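Local coordinates for Dna-binding protein RAP1 (Saccharomyces cerevisiae, PDB 4BJT), which binds DNA at telomeres and at sites of transcriptional repression or activation, and through its C-terminal domain engages the Rap1-binding module of Rif1, at residues C[76-81]-C[123-128]; C[101-106]-C[112-117]; C[141-146]-C[151-156]; C[164-169]-C[179-184]. One frame throughout, in Å; residues are numbered along the deposited sequence.

Contact 1 of 4, residues C[76-81]-C[123-128]; sequences DLFLPL and KNFSTS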
loop_
_atom_site.group_PDB
_atom_site.type_symbol
_atom_site.label_atom_id
_atom_site.label_comp_id
_atom_site.label_asym_id
_atom_site.label_seq_id
_atom_site.Cartn_x
_atom_site.Cartn_y
_atom_site.Cartn_z
ATOM N N ASP C 76 -11.251 -1.116 -13.622
ATOM C CA ASP C 76 -10.419 -2.319 -13.609
ATOM C C ASP C 76 -9.762 -2.540 -12.261
ATOM O O ASP C 76 -9.266 -3.638 -12.033
ATOM C CB ASP C 76 -9.361 -2.350 -14.706
ATOM C CG ASP C 76 -8.363 -1.282 -14.580
ATOM O OD1 ASP C 76 -8.761 -0.139 -14.595
ATOM O OD2 ASP C 76 -7.161 -1.603 -14.433
ATOM N N LEU C 77 -9.757 -1.519 -11.371
ATOM C CA LEU C 77 -9.174 -1.603 -10.030
ATOM C C LEU C 77 -10.208 -1.654 -8.901
ATOM O O LEU C 77 -9.950 -2.252 -7.862
ATOM C CB LEU C 77 -8.283 -0.388 -9.801
ATOM C CG LEU C 77 -7.095 -0.238 -10.757
ATOM C CD1 LEU C 77 -6.378 1.077 -10.486
ATOM C CD2 LEU C 77 -6.138 -1.394 -10.624
ATOM N N PHE C 78 -11.374 -1.031 -9.120
ATOM C CA PHE C 78 -12.419 -0.895 -8.110
ATOM C C PHE C 78 -13.744 -1.396 -8.586
ATOM O O PHE C 78 -14.083 -1.298 -9.776
ATOM C CB PHE C 78 -12.553 0.568 -7.719
ATOM C CG PHE C 78 -11.310 1.143 -7.085
ATOM C CD1 PHE C 78 -11.080 1.009 -5.729
ATOM C CD2 PHE C 78 -10.377 1.824 -7.847
ATOM C CE1 PHE C 78 -9.969 1.597 -5.133
ATOM C CE2 PHE C 78 -9.224 2.345 -7.266
ATOM C CZ PHE C 78 -9.036 2.249 -5.908
ATOM N N LEU C 79 -14.516 -1.921 -7.634
ATOM C CA LEU C 79 -15.851 -2.467 -7.855
ATOM C C LEU C 79 -16.892 -1.382 -7.740
ATOM O O LEU C 79 -16.631 -0.300 -7.196
ATOM C CB LEU C 79 -16.125 -3.548 -6.790
ATOM C CG LEU C 79 -15.287 -4.802 -6.951
ATOM C CD1 LEU C 79 -14.942 -5.411 -5.629
ATOM C CD2 LEU C 79 -15.955 -5.795 -7.835
ATOM N N PRO C 80 -18.142 -1.664 -8.187
ATOM C CA PRO C 80 -19.180 -0.634 -8.101
ATOM C C PRO C 80 -19.363 -0.029 -6.697
ATOM O O PRO C 80 -19.589 1.171 -6.593
ATOM C CB PRO C 80 -20.430 -1.362 -8.605
ATOM C CG PRO C 80 -19.893 -2.389 -9.531
ATOM C CD PRO C 80 -18.601 -2.848 -8.926
ATOM N N LEU C 81 -19.189 -0.822 -5.608
ATOM C CA LEU C 81 -19.358 -0.309 -4.256
ATOM C C LEU C 81 -18.456 0.902 -3.979
ATOM O O LEU C 81 -18.885 1.860 -3.338
ATOM C CB LEU C 81 -19.090 -1.426 -3.224
ATOM C CG LEU C 81 -19.173 -1.029 -1.746
ATOM C CD1 LEU C 81 -20.598 -0.662 -1.361
ATOM C CD2 LEU C 81 -18.753 -2.187 -0.878
ATOM N N LYS C 123 -9.925 -7.815 -5.580
ATOM C CA LYS C 123 -9.030 -8.722 -4.874
ATOM C C LYS C 123 -7.618 -8.799 -5.442
ATOM O O LYS C 123 -6.643 -8.886 -4.674
ATOM C CB LYS C 123 -9.635 -10.118 -4.797
ATOM C CG LYS C 123 -10.896 -10.191 -3.985
ATOM C CD LYS C 123 -11.418 -11.615 -4.062
ATOM C CE LYS C 123 -12.682 -11.786 -3.302
ATOM N NZ LYS C 123 -13.194 -13.186 -3.421
ATOM N N ASN C 124 -7.497 -8.780 -6.752
ATOM C CA ASN C 124 -6.170 -8.822 -7.382
ATOM C C ASN C 124 -5.389 -7.519 -7.114
ATOM O O ASN C 124 -4.181 -7.558 -6.877
ATOM C CB ASN C 124 -6.231 -9.128 -8.866
ATOM C CG ASN C 124 -7.124 -8.242 -9.677
ATOM O OD1 ASN C 124 -7.992 -7.538 -9.154
ATOM N ND2 ASN C 124 -6.987 -8.317 -10.985
ATOM N N PHE C 125 -6.092 -6.379 -7.045
ATOM C CA PHE C 125 -5.436 -5.121 -6.701
ATOM C C PHE C 125 -4.997 -5.107 -5.234
ATOM O O PHE C 125 -3.843 -4.777 -4.952
ATOM C CB PHE C 125 -6.369 -3.945 -7.015
ATOM C CG PHE C 125 -5.786 -2.563 -6.858
ATOM C CD1 PHE C 125 -4.447 -2.315 -7.134
ATOM C CD2 PHE C 125 -6.608 -1.479 -6.602
ATOM C CE1 PHE C 125 -3.932 -1.031 -7.064
ATOM C CE2 PHE C 125 -6.091 -0.190 -6.544
ATOM C CZ PHE C 125 -4.759 0.023 -6.747
ATOM N N SER C 126 -5.875 -5.496 -4.273
ATOM C CA SER C 126 -5.493 -5.577 -2.857
ATOM C C SER C 126 -4.277 -6.494 -2.656
ATOM O O SER C 126 -3.373 -6.188 -1.877
ATOM C CB SER C 126 -6.640 -6.116 -2.013
ATOM O OG SER C 126 -7.645 -5.132 -1.929
ATOM N N THR C 127 -4.267 -7.624 -3.383
ATOM C CA THR C 127 -3.155 -8.579 -3.282
ATOM C C THR C 127 -1.860 -7.936 -3.761
ATOM O O THR C 127 -0.818 -8.084 -3.093
ATOM C CB THR C 127 -3.477 -9.861 -4.074
ATOM O OG1 THR C 127 -4.635 -10.428 -3.483
ATOM C CG2 THR C 127 -2.327 -10.876 -4.038
ATOM N N SER C 128 -1.915 -7.228 -4.897
ATOM C CA SER C 128 -0.740 -6.553 -5.447
ATOM C C SER C 128 -0.252 -5.462 -4.483
ATOM O O SER C 128 0.966 -5.312 -4.260
ATOM C CB SER C 128 -1.043 -5.932 -6.802
ATOM O OG SER C 128 -1.248 -6.953 -7.769
HETATM O O HOH W 1 -7.614 -4.985 -10.183
#

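Contact 2 of 4, residues C[101-106]-C[112-117]; sequences GDYEPS and VQDLCD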
loop_
_atom_site.group_PDB
_atom_site.type_symbol
_atom_site.label_atom_id
_atom_site.label_comp_id
_atom_site.label_asym_id
_atom_site.label_seq_id
_atom_site.Cartn_x
_atom_site.Cartn_y
_atom_site.Cartn_z
ATOM N N GLY C 101 -9.092 -4.120 11.920
ATOM C CA GLY C 101 -9.603 -5.406 12.362
ATOM C C GLY C 101 -8.503 -6.354 12.793
ATOM O O GLY C 101 -7.322 -6.122 12.533
ATOM N N ASP C 102 -8.902 -7.439 13.435
ATOM C CA ASP C 102 -7.970 -8.448 13.932
ATOM C C ASP C 102 -7.601 -9.392 12.796
ATOM O O ASP C 102 -8.469 -10.116 12.301
ATOM C CB ASP C 102 -8.617 -9.239 15.089
ATOM C CG ASP C 102 -9.015 -8.389 16.286
ATOM O OD1 ASP C 102 -8.531 -7.236 16.388
ATOM O OD2 ASP C 102 -9.813 -8.876 17.120
ATOM N N TYR C 103 -6.347 -9.326 12.328
ATOM C CA TYR C 103 -5.839 -10.219 11.282
ATOM C C TYR C 103 -4.573 -10.879 11.777
ATOM O O TYR C 103 -3.631 -10.183 12.150
ATOM C CB TYR C 103 -5.527 -9.470 9.980
ATOM C CG TYR C 103 -6.760 -8.907 9.313
ATOM C CD1 TYR C 103 -7.678 -9.741 8.685
ATOM C CD2 TYR C 103 -7.049 -7.553 9.377
ATOM C CE1 TYR C 103 -8.853 -9.237 8.134
ATOM C CE2 TYR C 103 -8.227 -7.039 8.846
ATOM C CZ TYR C 103 -9.114 -7.876 8.198
ATOM O OH TYR C 103 -10.259 -7.344 7.653
ATOM N N GLU C 104 -4.531 -12.214 11.759
ATOM C CA GLU C 104 -3.316 -12.941 12.119
ATOM C C GLU C 104 -2.398 -12.868 10.881
ATOM O O GLU C 104 -2.894 -12.631 9.774
ATOM C CB GLU C 104 -3.620 -14.404 12.477
ATOM C CG GLU C 104 -4.583 -14.593 13.640
ATOM C CD GLU C 104 -4.135 -14.010 14.969
ATOM O OE1 GLU C 104 -2.909 -13.949 15.218
ATOM O OE2 GLU C 104 -5.018 -13.631 15.772
ATOM N N PRO C 105 -1.077 -13.105 11.020
ATOM C CA PRO C 105 -0.193 -13.029 9.839
ATOM C C PRO C 105 -0.595 -13.896 8.648
ATOM O O PRO C 105 -0.315 -13.512 7.516
ATOM C CB PRO C 105 1.169 -13.445 10.392
ATOM C CG PRO C 105 1.103 -13.122 11.829
ATOM C CD PRO C 105 -0.308 -13.387 12.245
ATOM N N SER C 106 -1.285 -15.023 8.889
ATOM C CA SER C 106 -1.714 -15.937 7.834
ATOM C C SER C 106 -3.045 -15.562 7.176
ATOM O O SER C 106 -3.497 -16.317 6.312
ATOM C CB SER C 106 -1.869 -17.338 8.424
ATOM O OG SER C 106 -2.888 -17.333 9.413
ATOM N N VAL C 112 -8.263 -9.472 2.194
ATOM C CA VAL C 112 -8.573 -9.210 0.794
ATOM C C VAL C 112 -10.083 -9.325 0.559
ATOM O O VAL C 112 -10.665 -8.488 -0.151
ATOM C CB VAL C 112 -7.717 -10.123 -0.116
ATOM C CG1 VAL C 112 -8.242 -10.198 -1.532
ATOM C CG2 VAL C 112 -6.253 -9.658 -0.105
ATOM N N GLN C 113 -10.740 -10.327 1.180
ATOM C CA GLN C 113 -12.190 -10.444 1.041
ATOM C C GLN C 113 -12.927 -9.265 1.673
ATOM O O GLN C 113 -13.858 -8.725 1.086
ATOM C CB GLN C 113 -12.693 -11.769 1.652
ATOM C CG GLN C 113 -14.171 -12.048 1.384
ATOM C CD GLN C 113 -14.427 -12.251 -0.089
ATOM O OE1 GLN C 113 -13.814 -13.107 -0.720
ATOM N NE2 GLN C 113 -15.269 -11.427 -0.693
ATOM N N ASP C 114 -12.483 -8.818 2.844
ATOM C CA ASP C 114 -13.121 -7.692 3.522
ATOM C C ASP C 114 -12.893 -6.372 2.755
ATOM O O ASP C 114 -13.810 -5.546 2.651
ATOM C CB ASP C 114 -12.607 -7.582 4.956
ATOM C CG ASP C 114 -12.917 -8.798 5.827
ATOM O OD1 ASP C 114 -13.817 -9.589 5.456
ATOM O OD2 ASP C 114 -12.221 -8.990 6.844
ATOM N N LEU C 115 -11.716 -6.213 2.137
ATOM C CA LEU C 115 -11.438 -5.003 1.335
ATOM C C LEU C 115 -12.311 -4.958 0.078
ATOM O O LEU C 115 -12.631 -3.878 -0.440
ATOM C CB LEU C 115 -9.964 -4.953 0.941
ATOM C CG LEU C 115 -9.002 -4.649 2.097
ATOM C CD1 LEU C 115 -7.569 -4.957 1.696
ATOM C CD2 LEU C 115 -9.132 -3.184 2.569
ATOM N N CYS C 116 -12.687 -6.121 -0.427
ATOM C CA CYS C 116 -13.595 -6.242 -1.558
ATOM C C CYS C 116 -15.040 -5.901 -1.108
ATOM O O CYS C 116 -15.680 -5.001 -1.667
ATOM C CB CYS C 116 -13.480 -7.660 -2.108
ATOM S SG CYS C 116 -14.744 -8.104 -3.307
ATOM N N ASP C 117 -15.507 -6.560 -0.048
ATOM C CA ASP C 117 -16.887 -6.414 0.430
ATOM C C ASP C 117 -17.229 -5.092 1.047
ATOM O O ASP C 117 -18.371 -4.649 0.909
ATOM C CB ASP C 117 -17.212 -7.516 1.468
ATOM C CG ASP C 117 -17.171 -8.930 0.922
ATOM O OD1 ASP C 117 -17.224 -9.095 -0.319
ATOM O OD2 ASP C 117 -17.069 -9.874 1.733
#

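Contact 3 of 4, residues C[141-146]-C[151-156]; sequences PRYFLN and NVNPPP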
loop_
_atom_site.group_PDB
_atom_site.type_symbol
_atom_site.label_atom_id
_atom_site.label_comp_id
_atom_site.label_asym_id
_atom_site.label_seq_id
_atom_site.Cartn_x
_atom_site.Cartn_y
_atom_site.Cartn_z
ATOM N N PRO C 141 -3.414 2.945 3.892
ATOM C CA PRO C 141 -3.990 4.282 3.656
ATOM C C PRO C 141 -3.060 5.199 2.868
ATOM O O PRO C 141 -3.477 5.904 1.950
ATOM C CB PRO C 141 -4.282 4.792 5.067
ATOM C CG PRO C 141 -4.469 3.543 5.865
ATOM C CD PRO C 141 -3.393 2.626 5.322
ATOM N N ARG C 142 -1.771 5.135 3.185
ATOM C CA ARG C 142 -0.762 5.904 2.501
ATOM C C ARG C 142 -0.775 5.587 0.996
ATOM O O ARG C 142 -0.597 6.473 0.161
ATOM C CB ARG C 142 0.618 5.509 3.098
ATOM C CG ARG C 142 1.707 6.354 2.591
ATOM C CD ARG C 142 3.055 5.991 3.223
ATOM N NE ARG C 142 3.051 6.197 4.669
ATOM C CZ ARG C 142 4.122 6.039 5.453
ATOM N NH1 ARG C 142 5.260 5.593 4.948
ATOM N NH2 ARG C 142 4.049 6.297 6.754
ATOM N N TYR C 143 -0.930 4.310 0.653
ATOM C CA TYR C 143 -0.942 3.893 -0.742
ATOM C C TYR C 143 -2.052 4.620 -1.473
ATOM O O TYR C 143 -1.800 5.265 -2.491
ATOM C CB TYR C 143 -1.102 2.374 -0.850
ATOM C CG TYR C 143 -0.947 1.859 -2.266
ATOM C CD1 TYR C 143 -1.954 2.043 -3.213
ATOM C CD2 TYR C 143 0.240 1.271 -2.687
ATOM C CE1 TYR C 143 -1.796 1.613 -4.523
ATOM C CE2 TYR C 143 0.385 0.779 -3.982
ATOM C CZ TYR C 143 -0.627 0.959 -4.902
ATOM O OH TYR C 143 -0.415 0.483 -6.172
ATOM N N PHE C 144 -3.269 4.548 -0.955
ATOM C CA PHE C 144 -4.403 5.190 -1.665
ATOM C C PHE C 144 -4.322 6.702 -1.678
ATOM O O PHE C 144 -4.586 7.305 -2.714
ATOM C CB PHE C 144 -5.742 4.722 -1.091
ATOM C CG PHE C 144 -6.041 3.297 -1.453
ATOM C CD1 PHE C 144 -6.380 2.957 -2.742
ATOM C CD2 PHE C 144 -5.923 2.289 -0.522
ATOM C CE1 PHE C 144 -6.616 1.629 -3.092
ATOM C CE2 PHE C 144 -6.135 0.956 -0.886
ATOM C CZ PHE C 144 -6.484 0.643 -2.166
ATOM N N LEU C 145 -3.947 7.349 -0.558
ATOM C CA LEU C 145 -3.873 8.807 -0.581
ATOM C C LEU C 145 -2.904 9.289 -1.627
ATOM O O LEU C 145 -3.179 10.265 -2.317
ATOM C CB LEU C 145 -3.448 9.364 0.772
ATOM C CG LEU C 145 -4.475 9.252 1.894
ATOM C CD1 LEU C 145 -3.803 9.439 3.268
ATOM C CD2 LEU C 145 -5.616 10.254 1.695
ATOM N N ASN C 146 -1.723 8.643 -1.716
ATOM C CA ASN C 146 -0.699 9.077 -2.662
ATOM C C ASN C 146 -1.057 8.696 -4.094
ATOM O O ASN C 146 -0.859 9.490 -5.002
ATOM C CB ASN C 146 0.679 8.588 -2.228
ATOM C CG ASN C 146 1.151 9.382 -1.034
ATOM O OD1 ASN C 146 1.778 10.423 -1.181
ATOM N ND2 ASN C 146 0.823 8.938 0.140
ATOM N N ASN C 151 -2.299 10.775 -9.016
ATOM C CA ASN C 151 -2.890 10.234 -10.245
ATOM C C ASN C 151 -1.926 9.243 -10.918
ATOM O O ASN C 151 -1.712 9.291 -12.127
ATOM C CB ASN C 151 -3.265 11.398 -11.193
ATOM C CG ASN C 151 -4.027 10.982 -12.406
ATOM O OD1 ASN C 151 -4.661 9.941 -12.412
ATOM N ND2 ASN C 151 -3.876 11.727 -13.501
ATOM N N VAL C 152 -1.294 8.372 -10.108
ATOM C CA VAL C 152 -0.309 7.404 -10.584
ATOM C C VAL C 152 -0.459 6.152 -9.743
ATOM O O VAL C 152 -0.653 6.253 -8.531
ATOM C CB VAL C 152 1.125 7.982 -10.502
ATOM C CG1 VAL C 152 1.523 8.208 -9.052
ATOM C CG2 VAL C 152 2.128 7.064 -11.197
ATOM N N ASN C 153 -0.366 4.990 -10.363
ATOM C CA ASN C 153 -0.492 3.718 -9.662
ATOM C C ASN C 153 0.596 2.747 -10.122
ATOM O O ASN C 153 0.602 2.376 -11.293
ATOM C CB ASN C 153 -1.862 3.088 -9.981
ATOM C CG ASN C 153 -2.023 1.769 -9.278
ATOM O OD1 ASN C 153 -1.766 1.679 -8.078
ATOM N ND2 ASN C 153 -2.553 0.777 -9.945
ATOM N N PRO C 154 1.485 2.296 -9.234
ATOM C CA PRO C 154 1.610 2.678 -7.830
ATOM C C PRO C 154 2.228 4.052 -7.683
ATOM O O PRO C 154 2.925 4.516 -8.581
ATOM C CB PRO C 154 2.565 1.618 -7.262
ATOM C CG PRO C 154 3.454 1.307 -8.404
ATOM C CD PRO C 154 2.545 1.341 -9.618
ATOM N N PRO C 155 2.102 4.656 -6.497
ATOM C CA PRO C 155 2.822 5.908 -6.235
ATOM C C PRO C 155 4.335 5.638 -6.236
ATOM O O PRO C 155 4.789 4.729 -5.536
ATOM C CB PRO C 155 2.329 6.342 -4.862
ATOM C CG PRO C 155 1.370 5.372 -4.420
ATOM C CD PRO C 155 1.264 4.245 -5.358
ATOM N N PRO C 156 5.112 6.352 -7.066
ATOM C CA PRO C 156 6.501 5.944 -7.288
ATOM C C PRO C 156 7.554 6.376 -6.293
ATOM O O PRO C 156 8.672 5.839 -6.359
ATOM C CB PRO C 156 6.816 6.550 -8.651
ATOM C CG PRO C 156 6.005 7.746 -8.708
ATOM C CD PRO C 156 4.710 7.362 -8.062
#

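Contact 4 of 4, residues C[164-169]-C[179-184]; sequences HDDDES and RKLVKK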
loop_
_atom_site.group_PDB
_atom_site.type_symbol
_atom_site.label_atom_id
_atom_site.label_comp_id
_atom_site.label_asym_id
_atom_site.label_seq_id
_atom_site.Cartn_x
_atom_site.Cartn_y
_atom_site.Cartn_z
ATOM N N HIS C 164 8.758 -1.605 -8.721
ATOM C CA HIS C 164 9.592 -2.529 -9.491
ATOM C C HIS C 164 11.038 -2.048 -9.511
ATOM O O HIS C 164 11.955 -2.835 -9.273
ATOM C CB HIS C 164 9.046 -2.660 -10.918
ATOM C CG HIS C 164 9.929 -3.481 -11.810
ATOM N ND1 HIS C 164 9.910 -4.866 -11.768
ATOM C CD2 HIS C 164 10.869 -3.081 -12.697
ATOM C CE1 HIS C 164 10.825 -5.267 -12.645
ATOM N NE2 HIS C 164 11.420 -4.227 -13.234
ATOM N N ASP C 165 11.250 -0.739 -9.739
ATOM C CA ASP C 165 12.593 -0.161 -9.740
ATOM C C ASP C 165 13.298 -0.336 -8.399
ATOM O O ASP C 165 14.494 -0.579 -8.363
ATOM C CB ASP C 165 12.538 1.331 -10.117
ATOM C CG ASP C 165 12.236 1.593 -11.586
ATOM O OD1 ASP C 165 12.269 0.619 -12.389
ATOM O OD2 ASP C 165 12.012 2.776 -11.944
ATOM N N ASP C 166 12.558 -0.189 -7.295
ATOM C CA ASP C 166 13.132 -0.369 -5.967
ATOM C C ASP C 166 13.603 -1.809 -5.789
ATOM O O ASP C 166 14.676 -2.032 -5.243
ATOM C CB ASP C 166 12.112 -0.058 -4.858
ATOM C CG ASP C 166 11.708 1.383 -4.716
ATOM O OD1 ASP C 166 12.440 2.253 -5.205
ATOM O OD2 ASP C 166 10.661 1.653 -4.045
ATOM N N ASP C 167 12.782 -2.781 -6.212
ATOM C CA ASP C 167 13.158 -4.196 -6.085
ATOM C C ASP C 167 14.383 -4.529 -6.945
ATOM O O ASP C 167 15.239 -5.283 -6.503
ATOM C CB ASP C 167 11.978 -5.110 -6.396
ATOM C CG ASP C 167 10.916 -5.134 -5.312
ATOM O OD1 ASP C 167 11.252 -4.850 -4.141
ATOM O OD2 ASP C 167 9.737 -5.498 -5.627
ATOM N N GLU C 168 14.513 -3.898 -8.107
ATOM C CA GLU C 168 15.694 -4.079 -8.949
ATOM C C GLU C 168 16.933 -3.459 -8.281
ATOM O O GLU C 168 18.004 -4.083 -8.277
ATOM C CB GLU C 168 15.442 -3.496 -10.349
ATOM C CG GLU C 168 14.419 -4.291 -11.142
ATOM C CD GLU C 168 14.795 -5.729 -11.471
ATOM O OE1 GLU C 168 16.006 -6.032 -11.567
ATOM O OE2 GLU C 168 13.869 -6.558 -11.627
ATOM N N SER C 169 16.785 -2.285 -7.642
ATOM C CA SER C 169 17.896 -1.678 -6.904
ATOM C C SER C 169 18.345 -2.574 -5.761
ATOM O O SER C 169 19.559 -2.713 -5.520
ATOM C CB SER C 169 17.498 -0.312 -6.339
ATOM O OG SER C 169 17.350 0.640 -7.378
ATOM N N ARG C 179 22.073 2.948 -1.188
ATOM C CA ARG C 179 22.023 4.186 -0.386
ATOM C C ARG C 179 20.696 4.915 -0.640
ATOM O O ARG C 179 20.032 5.333 0.310
ATOM C CB ARG C 179 23.213 5.116 -0.725
ATOM C CG ARG C 179 23.300 6.350 0.182
ATOM C CD ARG C 179 24.254 7.420 -0.351
ATOM N NE ARG C 179 23.797 7.996 -1.620
ATOM C CZ ARG C 179 22.815 8.888 -1.765
ATOM N NH1 ARG C 179 22.146 9.338 -0.704
ATOM N NH2 ARG C 179 22.489 9.333 -2.973
ATOM N N LYS C 180 20.313 5.083 -1.917
ATOM C CA LYS C 180 19.072 5.764 -2.265
ATOM C C LYS C 180 17.848 4.986 -1.785
ATOM O O LYS C 180 16.850 5.559 -1.335
ATOM C CB LYS C 180 18.972 5.980 -3.777
ATOM C CG LYS C 180 19.947 7.016 -4.297
ATOM C CD LYS C 180 19.752 7.250 -5.792
ATOM C CE LYS C 180 20.647 8.340 -6.334
ATOM N NZ LYS C 180 20.257 8.737 -7.715
ATOM N N LEU C 181 17.931 3.670 -1.903
ATOM C CA LEU C 181 16.882 2.807 -1.461
ATOM C C LEU C 181 16.651 2.884 0.044
ATOM O O LEU C 181 15.493 2.970 0.464
ATOM C CB LEU C 181 17.229 1.384 -1.890
ATOM C CG LEU C 181 16.167 0.371 -1.731
ATOM C CD1 LEU C 181 14.961 0.704 -2.609
ATOM C CD2 LEU C 181 16.694 -0.981 -2.109
ATOM N N VAL C 182 17.726 2.847 0.851
ATOM C CA VAL C 182 17.561 2.920 2.309
ATOM C C VAL C 182 17.141 4.304 2.710
ATOM O O VAL C 182 16.419 4.439 3.679
ATOM C CB VAL C 182 18.726 2.394 3.172
ATOM C CG1 VAL C 182 18.987 0.946 2.872
ATOM C CG2 VAL C 182 19.969 3.251 3.029
ATOM N N LYS C 183 17.531 5.343 1.957
ATOM C CA LYS C 183 17.061 6.700 2.244
ATOM C C LYS C 183 15.520 6.783 2.074
ATOM O O LYS C 183 14.833 7.463 2.844
ATOM C CB LYS C 183 17.770 7.697 1.323
ATOM C CG LYS C 183 17.310 9.127 1.490
ATOM C CD LYS C 183 18.326 10.103 0.901
ATOM C CE LYS C 183 17.871 11.550 0.959
ATOM N NZ LYS C 183 17.848 12.111 2.346
ATOM N N LYS C 184 14.990 6.064 1.076
ATOM C CA LYS C 184 13.562 6.021 0.829
ATOM C C LYS C 184 12.802 5.217 1.861
ATOM O O LYS C 184 11.814 5.693 2.413
ATOM C CB LYS C 184 13.296 5.470 -0.583
ATOM C CG LYS C 184 11.830 5.354 -0.951
ATOM C CD LYS C 184 11.659 4.810 -2.358
ATOM C CE LYS C 184 10.210 4.874 -2.767
ATOM N NZ LYS C 184 9.996 4.313 -4.130
#

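Contact 1 of 4, residues C[76-81]-C[123-128]
A T-shaped aromatic pair, Phe78 with Phe125, is part of the hydrophobic core of the all-helical Rap1 C-terminal domain, where the loop that enters helix 80-83 lies against the first turns of helix 123-132. Phe125 turns its edge to the face of Phe78 in an offset arrangement, the planes standing at 87° and the ring centroids 5.7 Å apart. The closest atoms of the pair are Phe78 CZ and Phe125 CE2, at 3.9 Å. Leu77 serves the flat side of the same ring: its CD2 methyl sits almost over the middle of one face in a CH-pi contact, 3.9 Å from the Phe125 centroid and 9° off the normal. With CG anti to the backbone N (chi1 -174°), Phe125 sends its ring from the helix toward the loop, so that the leucine holds a face and Phe78 the rim. Leu77 CB adds a contact to Phe125 CD2 at 3.8 Å. Helix 140-150 adds Phe144 against Phe78 and Met147 against both Leu77 and Phe125. At the polar margin a water bridges the Asp76 backbone and the Asn124 side chain, donating to Asp76 O at 2.8 Å and to Asn124 OD1 at 2.8 Å.

Contact 2 of 4, residues C[101-106]-C[112-117]
The phenol of Tyr103 meets the carboxylate of Asp114, reaching from the loop between two helices of the Rap1 C-terminal domain to the flank of helix 108-119. The two side chains run past each other in opposite directions, and the ring and carboxylate planes are 46° apart. Tyr103 OH donates to Asp114 OD2 over 2.7 Å and uses the anti lone pair of that oxygen, the one turned away from OD1. Asp114 OD2 also lies near the plane of the tyrosine ring, off its edge, 3.6 Å from Tyr103 CE1. At Tyr103 a chi1 of -66°, with CG anti to the carbonyl carbon, carries the ring toward the helix. The same carboxylate oxygen carries a salt bridge to Lys110, one turn earlier on the helix, and Val98 of helix 88-99 touches both partners. An apolar side chain of the bound peptide packs on Tyr103, which places the pair beside the binding surface. A phenylalanine in place of Tyr103 would probably leave Asp114 without its phenol donor and the ring less firmly tied to the helix. On the same helix, Gln113 NE2 donates to Asp117 OD1 at 3.1 Å, from above the carboxylate plane.

Contact 3 of 4, residues C[141-146]-C[151-156]
Asn146 and Pro155 bring their CA atoms to 5.9 Å because the chain leaves helix 140-150 at Asn151, whose phi is positive (58°), and doubles back along the helix flank through a cis peptide bond before Pro154. The main bridge is Tyr143, whose OH donates to Asn153 OD1 at 2.6 Å. The hydroxyl oxygen stands somewhat out of the plane of the asparagine carbonyl, tilted 26° from it, while the ring and amide planes are 80° apart. A chi1 of -173°, with CG trans to the amide nitrogen, lays the Tyr143 ring along the helix side and against the returning prolines. There Pro155 CD rests over one face in a CH-pi contact, 3.9 Å from the ring centroid and displaced toward the rim, and Pro154 CB comes to 3.4 Å from Tyr143 OH. The loop so folded back carries the chain from the core helix of the Rap1 C-terminal domain on toward helix 164-171. Pro155 packs on two helix residues about one turn apart: beyond the tyrosine, its CB meets Asn146 CB at 3.8 Å. The Asn146 amide itself leads away from the loop, and ND2 donates to Arg142 O at 2.8 Å, nearly straight and in the plane of the amide, so that this oxygen takes a side-chain bond besides the helical one from Asn146 N. Tyr58 O accepts from Asn146 ND2 as well, and the guanidinium of Arg142 forms salt bridges to Asp59 and Glu55.

Contact 4 of 4, residues C[164-169]-C[179-184]
The carboxylate of Asp166 is the flat group of this contact: Leu181 CD1 stands over one of its faces, 3.9 Å from Asp166 CG, while Lys184 NZ comes in beside the oxygens. The two sides belong to successive helices of the all-helical Rap1 C-terminal domain, 164-171 and 175-185, joined by a short loop, whose facing segments cross at -127° with their axes 10.1 Å apart. Lys184 NZ makes a salt bridge to Asp166 OD2 at 2.7 Å through the syn lone pair, and OD1 of the same carboxylate is 3.4 Å from that nitrogen. The lysine chain is fully extended, starting with CG anti to the backbone N (chi1 179°), and meets the aspartate at about a right angle. Asp166 is buried, and its OD2 also accepts from His185 NE2; two donors, one of them the lysine ammonium, would tend to stabilise its negative charge. With alanine replacing Asp166, the Lys184 ammonium would probably lose its anion and His185 its acceptor. Lys184 NZ has a further partner in Pro156 O. Beside the ion pair the packing is apolar, Leu181 CD1 touching Asp166 CB at 3.7 Å and Leu181 CD2 lying 4.4 Å from Ser169 CB.

From the N terminus, contact 1 closes the longest loop, bringing the segment that enters helix 80-83 back to helix 123-132. Contact 2 is nested inside that loop and ties the linker after helix 88-99 to helix 108-119; Leu79 on Cys116 and Lys123 on Gln113 join it to contact 1. Contacts 3 and 4 follow in series and cross neither. Contact 3 folds the loop after helix 140-150 onto that helix and touches contact 1 where Asn153 packs on Phe125. Contact 4 pairs helices 164-171 and 175-185 on the opposite side of the chain's centre from contacts 1 and 2. Pro156 O, probably hydrogen-bonded to Lys184 NZ, connects it with contact 3.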